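Long-range contact in conserved protein with 2 CBS domains (Pyrobaculum aerophilum, PDB 2RIH), which binds AMP through a pair of CBS domains, probably as a regulatory or energy-sensing module: residues Asn100-Val105 with Leu117-Leu122. Residues are numbered along the deposited sequence; the frame is centred on the assembly and turned at random.
Sequences NIRHVV and LSIRDL. With SO4 (sulfate ion), chain C; SO4 (sulfate ion), chain D; SO4 (sulfate ion), chain F.
Val104 and Leu117 pair across the strands as an antiparallel hydrogen-bonded pair and show how one short strand pairing can have a tight greasy side and a polar one where sulfate ions bind. Val104 N gives to Leu117 O, and Leu117 N returns to Val104 O at 2.9 Å. On the packed side the two side chains lie alongside each other, pointing the same way. Val104 CG2, set between its own backbone N and carbonyl carbon, reaches Leu117 CB at 3.8 Å, and both residues rest on Ala92 of helix 89-99. One step on, His103 and Ser118 form the non-hydrogen-bonded pair, where His103 CA comes within 3.2 Å of Leu117 O in a CA-H...O contact. The pairing then ends with Ile119 N bonded to Arg102 O, while Ile119 CG2 packs against Arg102 CB.

This is the closing hairpin of a CBS domain, strands 103-107 and 113-118 leading into helix 119-123. Ser118 and Asp121 make a capping box at that helix start: Ser118 OG, anti to its own backbone N (chi1 170°), accepts from Arg120 N, and Asp121 OD2 takes Ser118 N at 2.7 Å.

The face carrying His103 and Ser118 is looser, bridged by sulfate ions more than by direct touch; His103 CD2 and Ser118 CB stay 3.9 Å apart. His103 serves both AMP sites of the protein; AMP is absent here, and the sulfates, probably from the crystallisation liquor, may mark where phosphates bind. The imidazole lends both nitrogens, ND1 to O2 of the chain C sulfate and NE2 to O4 of the chain D sulfate at 2.7 Å, whose O1 is bonded to Ser118 OG. Arg102 NE-H points at O1 of the chain C sulfate with an N-H...O angle of 174°, while its NH2 makes a salt bridge to Glu56 of the second subunit.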
ATOM      1  N   ASN A 100      -4.005  11.021   4.082  1.00 25.00           N
ATOM      2  CA  ASN A 100      -3.691   9.696   4.641  1.00 24.49           C
ATOM      3  C   ASN A 100      -3.898   8.569   3.633  1.00 24.90           C
ATOM      4  O   ASN A 100      -4.450   7.512   3.964  1.00 22.35           O
ATOM      5  CB  ASN A 100      -4.500   9.436   5.926  1.00 26.27           C
ATOM      6  CG  ASN A 100      -4.211  10.449   7.016  1.00 25.64           C
ATOM      7  OD1 ASN A 100      -3.085  10.917   7.151  1.00 26.58           O
ATOM      8  ND2 ASN A 100      -5.226  10.781   7.809  1.00 25.33           N
ATOM      9  N   ILE A 101      -3.442   8.811   2.403  1.00 24.52           N
ATOM     10  CA  ILE A 101      -3.560   7.859   1.305  1.00 23.91           C
ATOM     11  C   ILE A 101      -2.184   7.593   0.707  1.00 23.80           C
ATOM     12  O   ILE A 101      -1.194   8.276   1.030  1.00 23.73           O
ATOM     13  CB  ILE A 101      -4.559   8.333   0.196  1.00 25.08           C
ATOM     14  CG1 ILE A 101      -4.167   9.697  -0.389  1.00 24.25           C
ATOM     15  CG2 ILE A 101      -5.994   8.366   0.738  1.00 26.18           C
ATOM     16  CD1 ILE A 101      -5.225  10.295  -1.339  1.00 24.13           C
ATOM     17  N   ARG A 102      -2.109   6.573  -0.135  1.00 20.80           N
ATOM     18  CA  ARG A 102      -0.838   6.176  -0.715  1.00 22.05           C
ATOM     19  C   ARG A 102      -0.853   6.236  -2.227  1.00 18.85           C
ATOM     20  O   ARG A 102       0.073   5.758  -2.876  1.00 20.81           O
ATOM     21  CB  ARG A 102      -0.461   4.788  -0.219  1.00 21.42           C
ATOM     22  CG  ARG A 102      -0.134   4.767   1.256  1.00 25.07           C
ATOM     23  CD  ARG A 102       0.019   3.348   1.745  1.00 27.53           C
ATOM     24  NE  ARG A 102      -1.187   2.595   1.423  1.00 28.25           N
ATOM     25  CZ  ARG A 102      -1.249   1.274   1.323  1.00 30.53           C
ATOM     26  NH1 ARG A 102      -0.179   0.524   1.562  1.00 33.46           N
ATOM     27  NH2 ARG A 102      -2.400   0.705   0.992  1.00 30.26           N
ATOM     28  N   HIS A 103      -1.908   6.829  -2.775  1.00 19.64           N
ATOM     29  CA  HIS A 103      -2.061   7.030  -4.213  1.00 23.38           C
ATOM     30  C   HIS A 103      -2.723   8.370  -4.458  1.00 23.58           C
ATOM     31  O   HIS A 103      -3.374   8.909  -3.568  1.00 25.90           O
ATOM     32  CB  HIS A 103      -2.958   5.945  -4.828  1.00 23.58           C
ATOM     33  CG  HIS A 103      -2.385   4.566  -4.747  1.00 24.57           C
ATOM     34  ND1 HIS A 103      -2.567   3.752  -3.648  1.00 23.56           N
ATOM     35  CD2 HIS A 103      -1.638   3.855  -5.624  1.00 22.92           C
ATOM     36  CE1 HIS A 103      -1.954   2.600  -3.856  1.00 23.26           C
ATOM     37  NE2 HIS A 103      -1.377   2.639  -5.041  1.00 20.53           N
ATOM     38  N   VAL A 104      -2.528   8.904  -5.663  1.00 25.08           N
ATOM     39  CA  VAL A 104      -3.316  10.020  -6.171  1.00 23.93           C
ATOM     40  C   VAL A 104      -3.626   9.752  -7.634  1.00 24.66           C
ATOM     41  O   VAL A 104      -2.830   9.135  -8.362  1.00 21.19           O
ATOM     42  CB  VAL A 104      -2.632  11.419  -6.039  1.00 25.60           C
ATOM     43  CG1 VAL A 104      -2.565  11.850  -4.592  1.00 27.85           C
ATOM     44  CG2 VAL A 104      -1.253  11.432  -6.695  1.00 26.26           C
ATOM     45  N   VAL A 105      -4.799  10.210  -8.050  1.00 25.33           N
ATOM     46  CA  VAL A 105      -5.220  10.122  -9.438  1.00 24.30           C
ATOM     47  C   VAL A 105      -4.623  11.314 -10.182  1.00 24.85           C
ATOM     48  O   VAL A 105      -4.791  12.456  -9.758  1.00 26.56           O
ATOM     49  CB  VAL A 105      -6.760  10.110  -9.535  1.00 22.82           C
ATOM     50  CG1 VAL A 105      -7.220  10.113 -10.990  1.00 21.86           C
ATOM     51  CG2 VAL A 105      -7.313   8.898  -8.806  1.00 22.76           C
ATOM     52  N   LEU A 117      -0.514   7.786  -9.541  1.00 23.41           N
ATOM     53  CA  LEU A 117       0.797   7.887  -8.937  1.00 25.14           C
ATOM     54  C   LEU A 117       0.742   7.230  -7.557  1.00 26.11           C
ATOM     55  O   LEU A 117      -0.186   7.462  -6.785  1.00 25.75           O
ATOM     56  CB  LEU A 117       1.181   9.363  -8.819  1.00 25.43           C
ATOM     57  CG  LEU A 117       2.618   9.729  -8.460  1.00 27.13           C
ATOM     58  CD1 LEU A 117       3.556   9.453  -9.638  1.00 25.45           C
ATOM     59  CD2 LEU A 117       2.697  11.199  -8.038  1.00 26.50           C
ATOM     60  N   SER A 118       1.740   6.402  -7.270  1.00 25.28           N
ATOM     61  CA  SER A 118       1.849   5.717  -6.008  1.00 25.80           C
ATOM     62  C   SER A 118       2.937   6.340  -5.136  1.00 26.11           C
ATOM     63  O   SER A 118       3.831   7.021  -5.626  1.00 20.80           O
ATOM     64  CB  SER A 118       2.205   4.253  -6.258  1.00 27.02           C
ATOM     65  OG  SER A 118       2.531   3.619  -5.052  1.00 28.37           O
ATOM     66  N   ILE A 119       2.854   6.067  -3.839  1.00 26.01           N
ATOM     67  CA  ILE A 119       3.903   6.414  -2.898  1.00 27.63           C
ATOM     68  C   ILE A 119       5.240   5.710  -3.269  1.00 27.19           C
ATOM     69  O   ILE A 119       6.326   6.242  -3.028  1.00 24.49           O
ATOM     70  CB  ILE A 119       3.449   6.086  -1.454  1.00 27.99           C
ATOM     71  CG1 ILE A 119       4.341   6.787  -0.434  1.00 28.00           C
ATOM     72  CG2 ILE A 119       3.411   4.565  -1.210  1.00 28.45           C
ATOM     73  CD1 ILE A 119       3.707   6.852   0.941  1.00 29.43           C
ATOM     74  N   ARG A 120       5.150   4.536  -3.889  1.00 26.50           N
ATOM     75  CA  ARG A 120       6.332   3.844  -4.448  1.00 28.57           C
ATOM     76  C   ARG A 120       7.085   4.678  -5.466  1.00 28.24           C
ATOM     77  O   ARG A 120       8.319   4.620  -5.535  1.00 29.29           O
ATOM     78  CB  ARG A 120       5.913   2.591  -5.199  1.00 30.41           C
ATOM     79  CG  ARG A 120       5.833   1.338  -4.419  1.00 32.45           C
ATOM     80  CD  ARG A 120       5.137   0.295  -5.289  1.00 34.09           C
ATOM     81  NE  ARG A 120       5.681  -1.018  -5.047  1.00 36.99           N
ATOM     82  CZ  ARG A 120       5.040  -2.056  -4.536  1.00 35.19           C
ATOM     83  NH1 ARG A 120       3.754  -2.019  -4.207  1.00 35.27           N
ATOM     84  NH2 ARG A 120       5.729  -3.162  -4.380  1.00 38.32           N
ATOM     85  N   ASP A 121       6.334   5.406  -6.290  1.00 26.92           N
ATOM     86  CA  ASP A 121       6.911   6.218  -7.366  1.00 27.07           C
ATOM     87  C   ASP A 121       7.688   7.423  -6.842  1.00 28.26           C
ATOM     88  O   ASP A 121       8.641   7.892  -7.481  1.00 28.18           O
ATOM     89  CB  ASP A 121       5.809   6.710  -8.309  1.00 27.30           C
ATOM     90  CG  ASP A 121       5.051   5.573  -8.975  1.00 29.28           C
ATOM     91  OD1 ASP A 121       5.702   4.707  -9.610  1.00 29.56           O
ATOM     92  OD2 ASP A 121       3.795   5.561  -8.890  1.00 29.20           O
ATOM     93  N   LEU A 122       7.280   7.921  -5.678  1.00 27.75           N
ATOM     94  CA  LEU A 122       7.838   9.145  -5.123  1.00 26.45           C
ATOM     95  C   LEU A 122       8.966   8.925  -4.127  1.00 27.41           C
ATOM     96  O   LEU A 122       9.818   9.798  -3.948  1.00 29.06           O
ATOM     97  CB  LEU A 122       6.736   9.919  -4.395  1.00 25.59           C
ATOM     98  CG  LEU A 122       5.561  10.443  -5.205  1.00 25.64           C
ATOM     99  CD1 LEU A 122       4.543  11.073  -4.278  1.00 23.95           C
ATOM    100  CD2 LEU A 122       6.040  11.434  -6.254  1.00 26.96           C
TER
HETATM  101  S   SO4 C 139      -4.489   3.636  -0.477  1.00 28.29           S
HETATM  102  O1  SO4 C 139      -3.875   4.043   0.781  1.00 27.50           O
HETATM  103  O2  SO4 C 139      -4.175   4.640  -1.495  1.00 27.88           O
HETATM  104  O3  SO4 C 139      -3.958   2.355  -0.934  1.00 28.52           O
HETATM  105  O4  SO4 C 139      -5.917   3.543  -0.270  1.00 28.73           O
HETATM  106  S   SO4 D 140       1.355   0.302  -5.964  1.00 28.55           S
HETATM  107  O1  SO4 D 140       1.805   0.991  -4.768  1.00 27.97           O
HETATM  108  O2  SO4 D 140       2.095   0.798  -7.116  1.00 33.64           O
HETATM  109  O3  SO4 D 140       1.615  -1.117  -5.844  1.00 29.03           O
HETATM  110  O4  SO4 D 140      -0.064   0.520  -6.157  1.00 28.79           O
HETATM  111  S   SO4 F 139       0.885   1.355   5.543  1.00 26.48           S
HETATM  112  O1  SO4 F 139       1.184   0.054   6.131  1.00 27.73           O
HETATM  113  O2  SO4 F 139       1.539   2.403   6.306  1.00 30.11           O
HETATM  114  O3  SO4 F 139       1.377   1.403   4.184  1.00 29.20           O
HETATM  115  O4  SO4 F 139      -0.546   1.567   5.564  1.00 26.89           O